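Local coordinates for protein putative cytidylyltransferase (Burkholderia pseudomallei, PDB 5X9Q) that probably transfers the adenylyl group of ATP to D-glycero-beta-D-manno-heptose 1-phosphate, giving ADP-heptose and diphosphate, at residues A28-R31 / A32-P35; L48-G51 / H52-L56; A141-R144 / G145-G148. All blocks are in the same frame, centred on the assembly; numbering follows the deposited sequence.

Contact 1 of 3, residues A28-R31 / A32-P35; sequences AAMR and ASLP
Two i to i+3 backbone bonds carry the chain from helix 24-30 into the loop behind it, Ser33 N giving to Met30 O at 2.8 Å and Leu34 N to Arg31 O at 3.1 Å. Ser33 backs up the first of them with its side chain: OG also donates to Met30 O, at 2.9 Å. The two donors use the carbonyl differently, the hydroxyl lying in its plane on a lone pair and the amide standing above that plane. What brings OG round is its torsion (chi1 70°), which sets the oxygen between the backbone N and the carbonyl carbon and so turns it back over the last turn. Backbone and side chain of one serine thus grip a single oxygen, a local tie where helix 24-30 gives way to successive i+3 to i turns at the surface.

The apolar half lies beside these bonds. Leu34 points toward the preceding turn; its CB is 3.5 Å from Arg31 O, and its CD2 branch meets Met30 CG at 4.0 Å. The two side chains cross at about a right angle, and Leu34 meets the methionine at CG, before the chain bends at chi3. Met30 CG also comes within 3.8 Å of Ser33 OG. Arg31 leaves the backbone on another course, bends at chi2, and passes its guanidinium obliquely by Leu34 CB.

The polar end of Arg31 is held beyond the turn, where NH2 bonds to His122 O and NE more weakly to Val121 O, at the end of helix 115-121. Met30 and Leu34 both rest on Trp105 of strand 105-109, and Leu34 also reaches Ile67 of strand 65-71; the turn therefore lies against two neighbouring strands of the parallel sheet before the chain enters strand 38-43.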
ATOM      1  N   ALA A  28      15.915 -19.017  -1.907  1.00 39.21           N
ATOM      2  CA  ALA A  28      17.304 -19.449  -2.041  1.00 43.58           C
ATOM      3  C   ALA A  28      17.611 -20.103  -3.400  1.00 40.86           C
ATOM      4  O   ALA A  28      18.665 -19.851  -3.995  1.00 43.42           O
ATOM      5  CB  ALA A  28      17.656 -20.398  -0.916  1.00 47.19           C
ATOM      6  N   ALA A  29      16.690 -20.930  -3.889  1.00 37.65           N
ATOM      7  CA  ALA A  29      16.838 -21.587  -5.190  1.00 35.87           C
ATOM      8  C   ALA A  29      16.795 -20.601  -6.362  1.00 43.39           C
ATOM      9  O   ALA A  29      17.483 -20.757  -7.375  1.00 36.19           O
ATOM     10  CB  ALA A  29      15.753 -22.619  -5.368  1.00 35.89           C
ATOM     11  N   MET A  30      15.976 -19.578  -6.189  1.00 40.82           N
ATOM     12  CA  MET A  30      15.731 -18.570  -7.192  1.00 40.08           C
ATOM     13  C   MET A  30      16.811 -17.487  -7.235  1.00 38.32           C
ATOM     14  O   MET A  30      16.959 -16.799  -8.247  1.00 39.63           O
ATOM     15  CB  MET A  30      14.374 -17.938  -6.891  1.00 38.94           C
ATOM     16  CG  MET A  30      13.910 -16.884  -7.852  1.00 45.49           C
ATOM     17  SD  MET A  30      12.253 -16.414  -7.345  1.00 58.00           S
ATOM     18  CE  MET A  30      11.348 -17.848  -7.929  1.00 54.99           C
ATOM     19  N   ARG A  31      17.586 -17.377  -6.153  1.00 37.78           N
ATOM     20  CA  ARG A  31      18.533 -16.275  -5.972  1.00 34.11           C
ATOM     21  C   ARG A  31      19.431 -16.012  -7.178  1.00 35.24           C
ATOM     22  O   ARG A  31      19.614 -14.866  -7.589  1.00 29.46           O
ATOM     23  CB  ARG A  31      19.418 -16.526  -4.749  1.00 29.35           C
ATOM     24  CG  ARG A  31      20.581 -15.529  -4.635  1.00 32.99           C
ATOM     25  CD  ARG A  31      20.002 -14.142  -4.423  1.00 33.48           C
ATOM     26  NE  ARG A  31      20.983 -13.076  -4.214  1.00 31.96           N
ATOM     27  CZ  ARG A  31      21.591 -12.408  -5.185  1.00 30.45           C
ATOM     28  NH1 ARG A  31      21.333 -12.705  -6.451  1.00 33.24           N
ATOM     29  NH2 ARG A  31      22.449 -11.442  -4.886  1.00 27.18           N
ATOM     30  N   ALA A  32      19.983 -17.074  -7.745  1.00 37.61           N
ATOM     31  CA  ALA A  32      20.938 -16.927  -8.830  1.00 36.51           C
ATOM     32  C   ALA A  32      20.292 -16.299 -10.075  1.00 39.50           C
ATOM     33  O   ALA A  32      20.989 -15.697 -10.888  1.00 42.92           O
ATOM     34  CB  ALA A  32      21.562 -18.275  -9.168  1.00 37.60           C
ATOM     35  N   SER A  33      18.968 -16.405 -10.204  1.00 40.40           N
ATOM     36  CA  SER A  33      18.300 -15.894 -11.398  1.00 37.20           C
ATOM     37  C   SER A  33      17.658 -14.523 -11.183  1.00 38.64           C
ATOM     38  O   SER A  33      17.053 -13.974 -12.103  1.00 40.91           O
ATOM     39  CB  SER A  33      17.221 -16.865 -11.876  1.00 36.42           C
ATOM     40  OG  SER A  33      16.135 -16.896 -10.978  1.00 39.29           O
ATOM     41  N   LEU A  34      17.803 -13.963  -9.984  1.00 34.48           N
ATOM     42  CA  LEU A  34      17.304 -12.619  -9.713  1.00 32.21           C
ATOM     43  C   LEU A  34      18.188 -11.558 -10.387  1.00 36.68           C
ATOM     44  O   LEU A  34      19.392 -11.750 -10.550  1.00 37.42           O
ATOM     45  CB  LEU A  34      17.213 -12.380  -8.200  1.00 28.40           C
ATOM     46  CG  LEU A  34      16.154 -13.191  -7.429  1.00 36.78           C
ATOM     47  CD1 LEU A  34      16.123 -12.814  -5.960  1.00 29.92           C
ATOM     48  CD2 LEU A  34      14.752 -12.979  -8.026  1.00 35.51           C
ATOM     49  N   PRO A  35      17.577 -10.443 -10.819  1.00 36.16           N
ATOM     50  CA  PRO A  35      18.294  -9.337 -11.465  1.00 29.33           C
ATOM     51  C   PRO A  35      19.186  -8.596 -10.466  1.00 31.16           C
ATOM     52  O   PRO A  35      18.735  -8.256  -9.370  1.00 26.57           O
ATOM     53  CB  PRO A  35      17.173  -8.414 -11.955  1.00 28.84           C
ATOM     54  CG  PRO A  35      15.911  -9.176 -11.777  1.00 29.61           C
ATOM     55  CD  PRO A  35      16.138 -10.154 -10.688  1.00 28.65           C
TER

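Contact 2 of 3, residues L48-G51 / H52-L56; sequences LHRG and HVSYL
His49 and His52 lie ring on ring at the start of helix 50-62, as the first and last histidines of the sequence HRGH, the HIGH-type motif of the nucleotidyltransferase superfamily. They form an offset stack, centroids 3.6 Å apart and planes turned by 24°. His52 ND1 sits over the centre of the His49 ring, whereas His49 NE2 stands nearer the rim of the His52 ring. The same ND1 accepts from His49 N at 3.2 Å, with the donor close to the His52 ring plane. With His49 as N-cap, His49 and His52 form a capping box; the His49 ring also takes a weak capping bond from Gly51 N to ND1. One imidazole nitrogen of His52 therefore both faces its neighbour's ring and satisfies its backbone amide. In HIGH-motif relatives the two histidines serve the phosphates of ATP, so a similar role is probable here.

Torsions bring the rings together: His49 CG lies between its backbone N and carbonyl carbon (chi1 53°), which folds the ring over the first turn. Leu48 closes in beside His52, its CD2 meeting His52 CB at 3.7 Å, while Phe45 brings another ring to His52. The backbone below is ordinary helix, with Tyr55 N bonded to Gly51 O at 3.1 Å; Tyr55 OH bonds to Thr41 OG1 of strand 38-43, tying the helix to the strand before it in the beta-alpha-beta unit.

Farther out, extended Arg50 reaches the second subunit, where NH1 forms a salt bridge with Asp92 and NH2 one with Glu18, and Val53 packs on Ala99 of the same subunit. At the root of that arginine, Arg50 O takes two bonds from Ser54, N and OG each at 3.0 Å and approaching from opposite faces of the carbonyl plane.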
ATOM      1  N   LEU A  48       0.986  -0.423   8.138  1.00 38.04           N
ATOM      2  CA  LEU A  48       1.695   0.356   7.129  1.00 36.75           C
ATOM      3  C   LEU A  48       1.346   1.813   7.268  1.00 38.72           C
ATOM      4  O   LEU A  48       0.171   2.168   7.379  1.00 38.08           O
ATOM      5  CB  LEU A  48       1.364  -0.105   5.711  1.00 39.94           C
ATOM      6  CG  LEU A  48       2.077  -1.304   5.107  1.00 39.35           C
ATOM      7  CD1 LEU A  48       1.630  -1.466   3.678  1.00 37.27           C
ATOM      8  CD2 LEU A  48       3.550  -1.032   5.122  1.00 34.83           C
ATOM      9  N   HIS A  49       2.365   2.660   7.213  1.00 33.41           N
ATOM     10  CA  HIS A  49       2.138   4.086   7.150  1.00 33.28           C
ATOM     11  C   HIS A  49       2.961   4.643   5.998  1.00 37.14           C
ATOM     12  O   HIS A  49       3.690   3.902   5.333  1.00 34.13           O
ATOM     13  CB  HIS A  49       2.502   4.773   8.467  1.00 29.76           C
ATOM     14  CG  HIS A  49       3.885   4.471   8.942  1.00 39.98           C
ATOM     15  ND1 HIS A  49       5.013   4.982   8.327  1.00 42.74           N
ATOM     16  CD2 HIS A  49       4.329   3.779  10.021  1.00 42.70           C
ATOM     17  CE1 HIS A  49       6.090   4.568   8.971  1.00 43.44           C
ATOM     18  NE2 HIS A  49       5.704   3.835  10.003  1.00 43.79           N
ATOM     19  N   ARG A  50       2.838   5.942   5.765  1.00 34.60           N
ATOM     20  CA  ARG A  50       3.448   6.569   4.606  1.00 38.89           C
ATOM     21  C   ARG A  50       4.978   6.495   4.595  1.00 37.47           C
ATOM     22  O   ARG A  50       5.590   6.435   3.529  1.00 37.01           O
ATOM     23  CB  ARG A  50       2.988   8.021   4.516  1.00 41.96           C
ATOM     24  CG  ARG A  50       3.416   8.696   3.247  1.00 35.79           C
ATOM     25  CD  ARG A  50       2.977  10.126   3.225  1.00 39.49           C
ATOM     26  NE  ARG A  50       3.227  10.699   1.916  1.00 54.89           N
ATOM     27  CZ  ARG A  50       2.663  11.814   1.471  1.00 56.95           C
ATOM     28  NH1 ARG A  50       1.815  12.484   2.247  1.00 49.05           N
ATOM     29  NH2 ARG A  50       2.956  12.258   0.255  1.00 61.64           N
ATOM     30  N   GLY A  51       5.596   6.494   5.771  1.00 38.21           N
ATOM     31  CA  GLY A  51       7.045   6.374   5.864  1.00 36.27           C
ATOM     32  C   GLY A  51       7.524   5.023   5.364  1.00 33.79           C
ATOM     33  O   GLY A  51       8.521   4.928   4.657  1.00 37.64           O
ATOM     34  N   HIS A  52       6.785   3.980   5.719  1.00 31.83           N
ATOM     35  CA  HIS A  52       7.050   2.632   5.251  1.00 30.40           C
ATOM     36  C   HIS A  52       7.079   2.552   3.730  1.00 30.54           C
ATOM     37  O   HIS A  52       8.025   2.027   3.154  1.00 31.85           O
ATOM     38  CB  HIS A  52       5.982   1.681   5.769  1.00 30.73           C
ATOM     39  CG  HIS A  52       6.133   1.318   7.211  1.00 33.52           C
ATOM     40  ND1 HIS A  52       5.071   1.300   8.084  1.00 35.21           N
ATOM     41  CD2 HIS A  52       7.214   0.926   7.925  1.00 37.37           C
ATOM     42  CE1 HIS A  52       5.487   0.909   9.274  1.00 42.31           C
ATOM     43  NE2 HIS A  52       6.784   0.676   9.205  1.00 42.20           N
ATOM     44  N   VAL A  53       6.044   3.059   3.070  1.00 32.03           N
ATOM     45  CA  VAL A  53       5.966   2.898   1.621  1.00 29.56           C
ATOM     46  C   VAL A  53       6.902   3.842   0.884  1.00 28.43           C
ATOM     47  O   VAL A  53       7.412   3.482  -0.172  1.00 32.74           O
ATOM     48  CB  VAL A  53       4.510   3.052   1.092  1.00 27.09           C
ATOM     49  CG1 VAL A  53       3.614   1.947   1.708  1.00 26.21           C
ATOM     50  CG2 VAL A  53       3.955   4.438   1.358  1.00 28.57           C
ATOM     51  N   SER A  54       7.136   5.026   1.439  1.00 27.55           N
ATOM     52  CA  SER A  54       8.040   5.985   0.819  1.00 30.53           C
ATOM     53  C   SER A  54       9.429   5.359   0.786  1.00 29.00           C
ATOM     54  O   SER A  54      10.131   5.419  -0.223  1.00 30.06           O
ATOM     55  CB  SER A  54       8.065   7.295   1.607  1.00 34.03           C
ATOM     56  OG  SER A  54       6.888   8.049   1.377  1.00 48.24           O
ATOM     57  N   TYR A  55       9.822   4.736   1.887  1.00 30.81           N
ATOM     58  CA  TYR A  55      11.099   4.083   2.005  1.00 26.33           C
ATOM     59  C   TYR A  55      11.142   2.778   1.246  1.00 29.31           C
ATOM     60  O   TYR A  55      12.176   2.434   0.754  1.00 30.66           O
ATOM     61  CB  TYR A  55      11.539   3.954   3.472  1.00 33.05           C
ATOM     62  CG  TYR A  55      11.822   2.574   3.989  1.00 30.94           C
ATOM     63  CD1 TYR A  55      12.985   1.913   3.687  1.00 33.01           C
ATOM     64  CD2 TYR A  55      10.915   1.936   4.754  1.00 28.66           C
ATOM     65  CE1 TYR A  55      13.221   0.634   4.145  1.00 29.69           C
ATOM     66  CE2 TYR A  55      11.138   0.677   5.236  1.00 34.90           C
ATOM     67  CZ  TYR A  55      12.279   0.031   4.925  1.00 35.36           C
ATOM     68  OH  TYR A  55      12.413  -1.213   5.428  1.00 40.30           O
ATOM     69  N   LEU A  56      10.019   2.071   1.164  1.00 27.91           N
ATOM     70  CA  LEU A  56      10.004   0.822   0.402  1.00 25.76           C
ATOM     71  C   LEU A  56      10.230   1.094  -1.089  1.00 32.28           C
ATOM     72  O   LEU A  56      10.838   0.292  -1.798  1.00 32.38           O
ATOM     73  CB  LEU A  56       8.682   0.082   0.610  1.00 29.39           C
ATOM     74  CG  LEU A  56       8.578  -0.776   1.873  1.00 30.67           C
ATOM     75  CD1 LEU A  56       7.318  -1.628   1.841  1.00 26.97           C
ATOM     76  CD2 LEU A  56       9.814  -1.647   2.035  1.00 27.45           C
TER

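Contact 3 of 3, residues A141-R144 / G145-G148; sequences ALVR and GWGG
Trp146 folds back under the end of helix 138-145 and lays one face of its indole against the carbonyls of Leu142 and Val143. From CB the side chain turns into the position between the backbone N and the carbonyl carbon (chi1 60°), which brings the ring under the last turn. CG and CD1 come first, and CD1 is 3.3 Å from Val143 O. NE1 also passes Val143 O without a bond and instead donates to Pro123 O, outside the turn. Along the six-membered ring, CE3 lies 3.5 Å from Leu142 O. At the far end CZ3 meets Leu142 CG at 3.7 Å, and CZ2 meets Val143 CG2 at 3.8 Å. Val143 CA stands over the same ring, 3.9 Å from its centroid and 17° off the normal, a CH-pi contact. The indole is further stacked with His122, while Leu142 and Val143 rest on Ile118 of helix 115-121.

Val143 O is gripped from both faces of its plane, by Trp146 N and by Gly148 N, the latter at 3.0 Å. Arg144 O takes Gly147 N at 2.8 Å, and Arg144 CA points a C-H at Gly148 O. The extended Arg144 chain runs off to a salt bridge with Asp135. Gly147 takes a positive phi (94°), the backbone shape usual for a C-prime glycine. Crossed 6→1 and 5→2 bonds around it are the Schellman motif, which here ends the helix and sends the chain into strand 149-153, outermost of the sheet within this chain.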
ATOM      1  N   ALA A 141      27.487  -5.846   8.575  1.00 25.62           N
ATOM      2  CA  ALA A 141      28.795  -6.448   8.507  1.00 21.15           C
ATOM      3  C   ALA A 141      28.723  -7.652   7.612  1.00 24.69           C
ATOM      4  O   ALA A 141      29.619  -7.874   6.797  1.00 25.30           O
ATOM      5  CB  ALA A 141      29.289  -6.844   9.914  1.00 33.90           C
ATOM      6  N   LEU A 142      27.649  -8.430   7.757  1.00 23.35           N
ATOM      7  CA  LEU A 142      27.501  -9.619   6.933  1.00 25.77           C
ATOM      8  C   LEU A 142      27.533  -9.242   5.459  1.00 28.13           C
ATOM      9  O   LEU A 142      28.350  -9.774   4.693  1.00 25.47           O
ATOM     10  CB  LEU A 142      26.201 -10.359   7.256  1.00 29.57           C
ATOM     11  CG  LEU A 142      25.969 -11.623   6.409  1.00 29.76           C
ATOM     12  CD1 LEU A 142      27.017 -12.692   6.686  1.00 27.83           C
ATOM     13  CD2 LEU A 142      24.573 -12.183   6.642  1.00 31.28           C
ATOM     14  N   VAL A 143      26.682  -8.290   5.069  1.00 26.27           N
ATOM     15  CA  VAL A 143      26.569  -7.930   3.659  1.00 25.63           C
ATOM     16  C   VAL A 143      27.834  -7.261   3.120  1.00 24.85           C
ATOM     17  O   VAL A 143      28.315  -7.588   2.016  1.00 23.60           O
ATOM     18  CB  VAL A 143      25.364  -6.998   3.422  1.00 25.81           C
ATOM     19  CG1 VAL A 143      25.376  -6.473   1.998  1.00 25.31           C
ATOM     20  CG2 VAL A 143      24.098  -7.748   3.680  1.00 25.22           C
ATOM     21  N   ARG A 144      28.377  -6.320   3.890  1.00 23.30           N
ATOM     22  CA  ARG A 144      29.619  -5.668   3.478  1.00 30.67           C
ATOM     23  C   ARG A 144      30.740  -6.677   3.408  1.00 28.93           C
ATOM     24  O   ARG A 144      31.672  -6.510   2.618  1.00 28.18           O
ATOM     25  CB  ARG A 144      30.007  -4.538   4.430  1.00 30.53           C
ATOM     26  CG  ARG A 144      29.139  -3.316   4.330  1.00 26.33           C
ATOM     27  CD  ARG A 144      29.336  -2.441   5.532  1.00 27.42           C
ATOM     28  NE  ARG A 144      28.600  -1.205   5.372  1.00 28.37           N
ATOM     29  CZ  ARG A 144      28.380  -0.324   6.337  1.00 30.53           C
ATOM     30  NH1 ARG A 144      28.819  -0.550   7.568  1.00 30.97           N
ATOM     31  NH2 ARG A 144      27.713   0.790   6.061  1.00 34.81           N
ATOM     32  N   GLY A 145      30.629  -7.732   4.219  1.00 26.83           N
ATOM     33  CA  GLY A 145      31.655  -8.760   4.282  1.00 29.15           C
ATOM     34  C   GLY A 145      31.919  -9.366   2.915  1.00 34.90           C
ATOM     35  O   GLY A 145      33.062  -9.735   2.620  1.00 35.63           O
ATOM     36  N   TRP A 146      30.898  -9.435   2.054  1.00 28.10           N
ATOM     37  CA  TRP A 146      31.136  -9.964   0.715  1.00 25.22           C
ATOM     38  C   TRP A 146      31.125  -8.869  -0.338  1.00 28.84           C
ATOM     39  O   TRP A 146      30.950  -9.165  -1.513  1.00 30.27           O
ATOM     40  CB  TRP A 146      30.108 -11.035   0.339  1.00 24.74           C
ATOM     41  CG  TRP A 146      28.660 -10.589   0.330  1.00 29.64           C
ATOM     42  CD1 TRP A 146      28.090  -9.662  -0.490  1.00 27.01           C
ATOM     43  CD2 TRP A 146      27.603 -11.087   1.167  1.00 25.78           C
ATOM     44  NE1 TRP A 146      26.748  -9.543  -0.208  1.00 23.34           N
ATOM     45  CE2 TRP A 146      26.428 -10.412   0.804  1.00 26.64           C
ATOM     46  CE3 TRP A 146      27.542 -12.045   2.186  1.00 27.18           C
ATOM     47  CZ2 TRP A 146      25.204 -10.654   1.429  1.00 27.19           C
ATOM     48  CZ3 TRP A 146      26.337 -12.284   2.810  1.00 25.25           C
ATOM     49  CH2 TRP A 146      25.184 -11.587   2.432  1.00 28.90           C
ATOM     50  N   GLY A 147      31.294  -7.616   0.083  1.00 25.67           N
ATOM     51  CA  GLY A 147      31.400  -6.506  -0.849  1.00 25.20           C
ATOM     52  C   GLY A 147      30.100  -5.761  -1.176  1.00 27.68           C
ATOM     53  O   GLY A 147      30.094  -4.858  -2.007  1.00 29.69           O
ATOM     54  N   GLY A 148      28.997  -6.127  -0.531  1.00 26.05           N
ATOM     55  CA  GLY A 148      27.720  -5.442  -0.736  1.00 23.75           C
ATOM     56  C   GLY A 148      27.656  -4.106  -0.007  1.00 25.54           C
ATOM     57  O   GLY A 148      28.609  -3.708   0.659  1.00 28.03           O
TER

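All three are local contacts at helix ends, but they differ in setting. Contacts 1 and 3 are surface turns at helix C-termini, each leading into a strand of the parallel sheet; their centres are about 18 Å apart, and both reach His122, contact 1 through Arg31 and contact 3 through Trp146. Contact 2, partly buried, lies across the chain's centre from both, its centre about 26 Å from each of theirs, and opens a helix. Its chemistry is paired imidazoles and a dimer-facing arginine, against a serine-backed carbonyl in contact 1 and glycines with an indole in contact 3. Of the three, contact 2 alone touches the second subunit.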